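Zinc uptake regulation protein (Escherichia coli, PDB 4MTE) represses zinc uptake genes such as the znuACB operon, using zinc as a cofactor to bind their operator DNA. Local coordinates at residues L32-A44 with F75-L87. Numbering follows the deposited sequence.
Sequences LRLMSLQDGAISA and FVHKVESTNSYVL. With ZN (zinc ion), chain N; nucleotides of chain F.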
loop_
_atom_site.group_PDB
_atom_site.type_symbol
_atom_site.label_atom_id
_atom_site.label_comp_id
_atom_site.label_asym_id
_atom_site.label_seq_id
_atom_site.Cartn_x
_atom_site.Cartn_y
_atom_site.Cartn_z
ATOM N N LEU D 32 3.072 -21.382 21.158
ATOM C CA LEU D 32 2.570 -21.032 22.481
ATOM C C LEU D 32 3.669 -20.439 23.363
ATOM O O LEU D 32 3.506 -19.352 23.927
ATOM C CB LEU D 32 1.961 -22.262 23.156
ATOM C CG LEU D 32 1.229 -22.046 24.483
ATOM C CD1 LEU D 32 0.151 -20.969 24.367
ATOM C CD2 LEU D 32 0.635 -23.367 24.956
ATOM N N ARG D 33 4.796 -21.137 23.473
ATOM C CA ARG D 33 5.881 -20.646 24.314
ATOM C C ARG D 33 6.443 -19.335 23.771
ATOM O O ARG D 33 6.671 -18.399 24.534
ATOM C CB ARG D 33 6.991 -21.690 24.479
ATOM C CG ARG D 33 7.649 -22.140 23.193
ATOM C CD ARG D 33 8.880 -22.985 23.470
ATOM N NE ARG D 33 9.865 -22.244 24.254
ATOM C CZ ARG D 33 10.768 -21.414 23.740
ATOM N NH1 ARG D 33 10.834 -21.210 22.430
ATOM N NH2 ARG D 33 11.612 -20.783 24.542
ATOM N N LEU D 34 6.645 -19.264 22.456
ATOM C CA LEU D 34 7.153 -18.042 21.833
ATOM C C LEU D 34 6.246 -16.863 22.153
ATOM O O LEU D 34 6.717 -15.755 22.402
ATOM C CB LEU D 34 7.269 -18.204 20.316
ATOM C CG LEU D 34 8.423 -19.064 19.797
ATOM C CD1 LEU D 34 8.302 -19.240 18.289
ATOM C CD2 LEU D 34 9.778 -18.471 20.168
ATOM N N MET D 35 4.942 -17.110 22.152
ATOM C CA MET D 35 3.983 -16.082 22.531
ATOM C C MET D 35 4.082 -15.786 24.021
ATOM O O MET D 35 3.964 -14.636 24.441
ATOM C CB MET D 35 2.563 -16.522 22.185
ATOM C CG MET D 35 2.260 -16.503 20.698
ATOM S SD MET D 35 0.509 -16.740 20.354
ATOM C CE MET D 35 -0.156 -15.184 20.938
ATOM N N SER D 36 4.300 -16.828 24.815
ATOM C CA SER D 36 4.388 -16.676 26.264
ATOM C C SER D 36 5.580 -15.817 26.698
ATOM O O SER D 36 5.554 -15.207 27.768
ATOM C CB SER D 36 4.455 -18.048 26.937
ATOM O OG SER D 36 5.775 -18.560 26.941
ATOM N N LEU D 37 6.615 -15.762 25.865
ATOM C CA LEU D 37 7.811 -14.982 26.176
ATOM C C LEU D 37 7.587 -13.489 25.963
ATOM O O LEU D 37 8.369 -12.663 26.433
ATOM C CB LEU D 37 8.988 -15.437 25.311
ATOM C CG LEU D 37 9.455 -16.885 25.462
ATOM C CD1 LEU D 37 10.673 -17.128 24.584
ATOM C CD2 LEU D 37 9.750 -17.235 26.918
ATOM N N GLN D 38 6.520 -13.143 25.252
ATOM C CA GLN D 38 6.260 -11.753 24.905
ATOM C C GLN D 38 5.754 -10.969 26.108
ATOM O O GLN D 38 4.964 -11.472 26.907
ATOM C CB GLN D 38 5.251 -11.669 23.757
ATOM C CG GLN D 38 5.722 -12.352 22.485
ATOM C CD GLN D 38 6.985 -11.727 21.926
ATOM O OE1 GLN D 38 7.059 -10.512 21.749
ATOM N NE2 GLN D 38 7.987 -12.552 21.650
ATOM N N ASP D 39 6.215 -9.727 26.220
ATOM C CA ASP D 39 5.804 -8.839 27.300
ATOM C C ASP D 39 4.442 -8.217 27.000
ATOM O O ASP D 39 3.992 -7.311 27.703
ATOM C CB ASP D 39 6.846 -7.736 27.492
ATOM C CG ASP D 39 8.264 -8.274 27.550
ATOM O OD1 ASP D 39 8.433 -9.492 27.771
ATOM O OD2 ASP D 39 9.210 -7.479 27.375
ATOM N N GLY D 40 3.792 -8.707 25.948
ATOM C CA GLY D 40 2.495 -8.207 25.540
ATOM C C GLY D 40 2.019 -8.924 24.294
ATOM O O GLY D 40 2.359 -10.086 24.073
ATOM N N ALA D 41 1.242 -8.228 23.469
ATOM C CA ALA D 41 0.697 -8.821 22.255
ATOM C C ALA D 41 1.769 -8.903 21.176
ATOM O O ALA D 41 2.814 -8.261 21.276
ATOM C CB ALA D 41 -0.492 -8.011 21.759
ATOM N N ILE D 42 1.499 -9.697 20.144
ATOM C CA ILE D 42 2.426 -9.859 19.030
ATOM C C ILE D 42 1.662 -10.156 17.742
ATOM O O ILE D 42 0.597 -10.773 17.771
ATOM C CB ILE D 42 3.438 -10.991 19.305
ATOM C CG1 ILE D 42 4.502 -11.032 18.205
ATOM C CG2 ILE D 42 2.720 -12.339 19.435
ATOM C CD1 ILE D 42 5.686 -11.920 18.525
ATOM N N SER D 43 2.210 -9.713 16.615
ATOM C CA SER D 43 1.574 -9.925 15.321
ATOM C C SER D 43 1.927 -11.305 14.781
ATOM O O SER D 43 2.914 -11.912 15.196
ATOM C CB SER D 43 2.032 -8.868 14.320
ATOM O OG SER D 43 3.310 -9.196 13.808
ATOM N N ALA D 44 1.123 -11.783 13.837
ATOM C CA ALA D 44 1.308 -13.109 13.260
ATOM C C ALA D 44 2.652 -13.236 12.547
ATOM O O ALA D 44 3.345 -14.243 12.689
ATOM C CB ALA D 44 0.167 -13.423 12.303
ATOM N N PHE D 75 -6.295 -20.596 24.809
ATOM C CA PHE D 75 -5.004 -20.235 25.389
ATOM C C PHE D 75 -4.573 -18.841 24.948
ATOM O O PHE D 75 -3.777 -18.185 25.622
ATOM C CB PHE D 75 -3.941 -21.255 24.978
ATOM C CG PHE D 75 -4.299 -22.669 25.326
ATOM C CD1 PHE D 75 -5.004 -22.950 26.482
ATOM C CD2 PHE D 75 -3.945 -23.714 24.495
ATOM C CE1 PHE D 75 -5.343 -24.243 26.806
ATOM C CE2 PHE D 75 -4.284 -25.013 24.816
ATOM C CZ PHE D 75 -4.983 -25.274 25.974
ATOM N N VAL D 76 -5.112 -18.396 23.817
ATOM C CA VAL D 76 -4.735 -17.120 23.219
ATOM C C VAL D 76 -5.974 -16.271 22.955
ATOM O O VAL D 76 -7.063 -16.799 22.734
ATOM C CB VAL D 76 -3.962 -17.346 21.892
ATOM C CG1 VAL D 76 -3.651 -16.023 21.190
ATOM C CG2 VAL D 76 -2.679 -18.128 22.155
ATOM N N HIS D 77 -5.794 -14.954 23.014
ATOM C CA HIS D 77 -6.818 -14.005 22.602
ATOM C C HIS D 77 -6.301 -13.192 21.431
ATOM O O HIS D 77 -5.105 -12.880 21.349
ATOM C CB HIS D 77 -7.180 -13.054 23.740
ATOM C CG HIS D 77 -7.807 -13.731 24.917
ATOM N ND1 HIS D 77 -9.020 -14.376 24.847
ATOM C CD2 HIS D 77 -7.386 -13.853 26.198
ATOM C CE1 HIS D 77 -9.319 -14.875 26.035
ATOM N NE2 HIS D 77 -8.345 -14.572 26.870
ATOM N N LYS D 78 -7.213 -12.852 20.530
ATOM C CA LYS D 78 -6.924 -11.933 19.448
ATOM C C LYS D 78 -7.262 -10.524 19.911
ATOM O O LYS D 78 -8.350 -10.279 20.436
ATOM C CB LYS D 78 -7.759 -12.284 18.217
ATOM C CG LYS D 78 -7.490 -11.397 17.016
ATOM C CD LYS D 78 -8.409 -11.744 15.862
ATOM C CE LYS D 78 -8.076 -10.938 14.619
ATOM N NZ LYS D 78 -6.737 -11.293 14.079
ATOM N N VAL D 79 -6.325 -9.601 19.718
ATOM C CA VAL D 79 -6.561 -8.191 20.001
ATOM C C VAL D 79 -7.059 -7.526 18.717
ATOM O O VAL D 79 -6.289 -7.317 17.779
ATOM C CB VAL D 79 -5.276 -7.492 20.497
ATOM C CG1 VAL D 79 -5.597 -6.104 21.036
ATOM C CG2 VAL D 79 -4.577 -8.344 21.559
ATOM N N GLU D 80 -8.349 -7.193 18.689
ATOM C CA GLU D 80 -9.039 -6.785 17.465
ATOM C C GLU D 80 -8.767 -5.343 17.029
ATOM O O GLU D 80 -8.836 -5.036 15.839
ATOM C CB GLU D 80 -10.548 -6.961 17.642
ATOM C CG GLU D 80 -10.988 -8.377 17.985
ATOM C CD GLU D 80 -10.951 -9.315 16.793
ATOM O OE1 GLU D 80 -10.458 -8.910 15.720
ATOM O OE2 GLU D 80 -11.424 -10.462 16.933
ATOM N N SER D 81 -8.489 -4.458 17.981
ATOM C CA SER D 81 -8.249 -3.053 17.656
ATOM C C SER D 81 -6.918 -2.927 16.931
ATOM O O SER D 81 -6.766 -2.116 16.015
ATOM C CB SER D 81 -8.255 -2.191 18.913
ATOM O OG SER D 81 -7.212 -2.564 19.795
ATOM N N THR D 82 -5.956 -3.736 17.358
ATOM C CA THR D 82 -4.745 -3.972 16.591
ATOM C C THR D 82 -5.071 -5.148 15.681
ATOM O O THR D 82 -6.234 -5.384 15.361
ATOM C CB THR D 82 -3.552 -4.326 17.505
ATOM O OG1 THR D 82 -3.813 -5.561 18.184
ATOM C CG2 THR D 82 -3.317 -3.229 18.537
ATOM N N ASN D 83 -4.057 -5.888 15.261
ATOM C CA ASN D 83 -4.282 -7.165 14.599
ATOM C C ASN D 83 -3.229 -8.121 15.125
ATOM O O ASN D 83 -2.453 -8.715 14.372
ATOM C CB ASN D 83 -4.241 -7.013 13.078
ATOM C CG ASN D 83 -5.433 -6.234 12.541
ATOM O OD1 ASN D 83 -6.553 -6.744 12.495
ATOM N ND2 ASN D 83 -5.197 -4.991 12.137
ATOM N N SER D 84 -3.231 -8.245 16.449
ATOM C CA SER D 84 -2.189 -8.933 17.191
ATOM C C SER D 84 -2.802 -10.039 18.035
ATOM O O SER D 84 -4.025 -10.168 18.110
ATOM C CB SER D 84 -1.463 -7.937 18.097
ATOM O OG SER D 84 -1.045 -6.798 17.366
ATOM N N TYR D 85 -1.945 -10.825 18.675
ATOM C CA TYR D 85 -2.381 -11.980 19.446
ATOM C C TYR D 85 -1.617 -12.049 20.757
ATOM O O TYR D 85 -0.413 -11.801 20.795
ATOM C CB TYR D 85 -2.170 -13.252 18.626
ATOM C CG TYR D 85 -2.876 -13.199 17.290
ATOM C CD1 TYR D 85 -4.165 -13.689 17.143
ATOM C CD2 TYR D 85 -2.260 -12.632 16.181
ATOM C CE1 TYR D 85 -4.815 -13.627 15.924
ATOM C CE2 TYR D 85 -2.903 -12.565 14.963
ATOM C CZ TYR D 85 -4.177 -13.063 14.838
ATOM O OH TYR D 85 -4.811 -12.993 13.620
ATOM N N VAL D 86 -2.323 -12.376 21.832
ATOM C CA VAL D 86 -1.704 -12.411 23.151
ATOM C C VAL D 86 -2.103 -13.658 23.931
ATOM O O VAL D 86 -3.224 -14.154 23.818
ATOM C CB VAL D 86 -2.056 -11.149 23.974
ATOM C CG1 VAL D 86 -3.542 -11.129 24.341
ATOM C CG2 VAL D 86 -1.176 -11.065 25.216
ATOM N N LEU D 87 -1.161 -14.158 24.724
ATOM C CA LEU D 87 -1.415 -15.287 25.599
ATOM C C LEU D 87 -2.464 -14.900 26.634
ATOM O O LEU D 87 -2.480 -13.770 27.123
ATOM C CB LEU D 87 -0.122 -15.707 26.299
ATOM C CG LEU D 87 -0.188 -16.952 27.187
ATOM C CD1 LEU D 87 -0.453 -18.202 26.356
ATOM C CD2 LEU D 87 1.098 -17.093 27.984
HETATM ZN ZN ZN N . -7.981 -14.692 28.850
ATOM P P DA F 21 -4.580 -10.724 10.879
ATOM O OP1 DA F 21 -5.813 -10.487 11.657
ATOM O OP2 DA F 21 -3.347 -11.192 11.548
ATOM O "O5'" DA F 21 -4.932 -11.767 9.727
ATOM C "C5'" DA F 21 -6.051 -11.485 8.911
ATOM C "C4'" DA F 21 -6.211 -12.529 7.822
ATOM O "O4'" DA F 21 -5.095 -12.452 6.905
ATOM C "C3'" DA F 21 -6.248 -13.981 8.292
ATOM O "O3'" DA F 21 -7.585 -14.436 8.159
ATOM C "C2'" DA F 21 -5.257 -14.721 7.384
ATOM C "C1'" DA F 21 -5.004 -13.709 6.274
ATOM N N9 DA F 21 -3.712 -13.797 5.603
ATOM C C8 DA F 21 -2.478 -13.463 6.091
ATOM N N7 DA F 21 -1.501 -13.647 5.229
ATOM C C5 DA F 21 -2.144 -14.126 4.100
ATOM C C6 DA F 21 -1.685 -14.518 2.827
ATOM N N6 DA F 21 -0.404 -14.490 2.439
ATOM N N1 DA F 21 -2.609 -14.946 1.950
ATOM C C2 DA F 21 -3.895 -14.983 2.307
ATOM N N3 DA F 21 -4.446 -14.642 3.464
ATOM C C4 DA F 21 -3.506 -14.222 4.318
#
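The small antiparallel sheet of the winged-helix domain forms here, where Ile42 pairs with Tyr85 and the short, weakly bonded strand 42-43 adds a third strand to the sheet of the wing hairpin 76-87, along its strand 84-87. Two backbone bonds close the pair, Ile42 N to Tyr85 O at 2.9 Å and Tyr85 N to Ile42 O at 2.7 Å. Ala41, one residue earlier, packs its CB on Ser84 CB, with Val86 CB and Val79 CG2 slightly farther off, on the other face of the sheet from Tyr85.

At the helix end, Met35 reaches into the hairpin. Its chain bends at the last torsion (chi3 70°), which brings CE onto strand 84-87, 3.4 Å from Tyr85 O, and against Val76 CG1 and Tyr85 CB, each 3.6 Å away. Leu87 then fits against the helix with both branches: CD1 meets Leu32 CD1 at 3.5 Å, the two side chains crossing at about a right angle, while CD2 packs on Ser36 CB. Ser36 turns its hydroxyl back to its own helix, giving a hydrogen bond to Arg33 O. Helix 6-20 also touches Leu32 and Ser36, and Leu67 of helix 60-72 reaches Met35, so hairpin and helices share one hydrophobic core.

The far end of Tyr85 is polar. With CG anti to the carbonyl carbon (chi1 -56°), the ring runs out past Ala44 CB, and OH donates to OP2 of DA21 of chain F at 3.1 Å, the phosphate oxygen lying at the ring edge and in its plane. Lys78 NZ donates a hydrogen bond to OP1 of the same phosphate at 2.7 Å. On the hairpin, His77 NE2 binds zinc together with Cys88, His96 and Glu111. One short hairpin therefore joins the helical core, the DNA backbone and a metal site, consistent with zinc binding helping to set the wing for operator recognition.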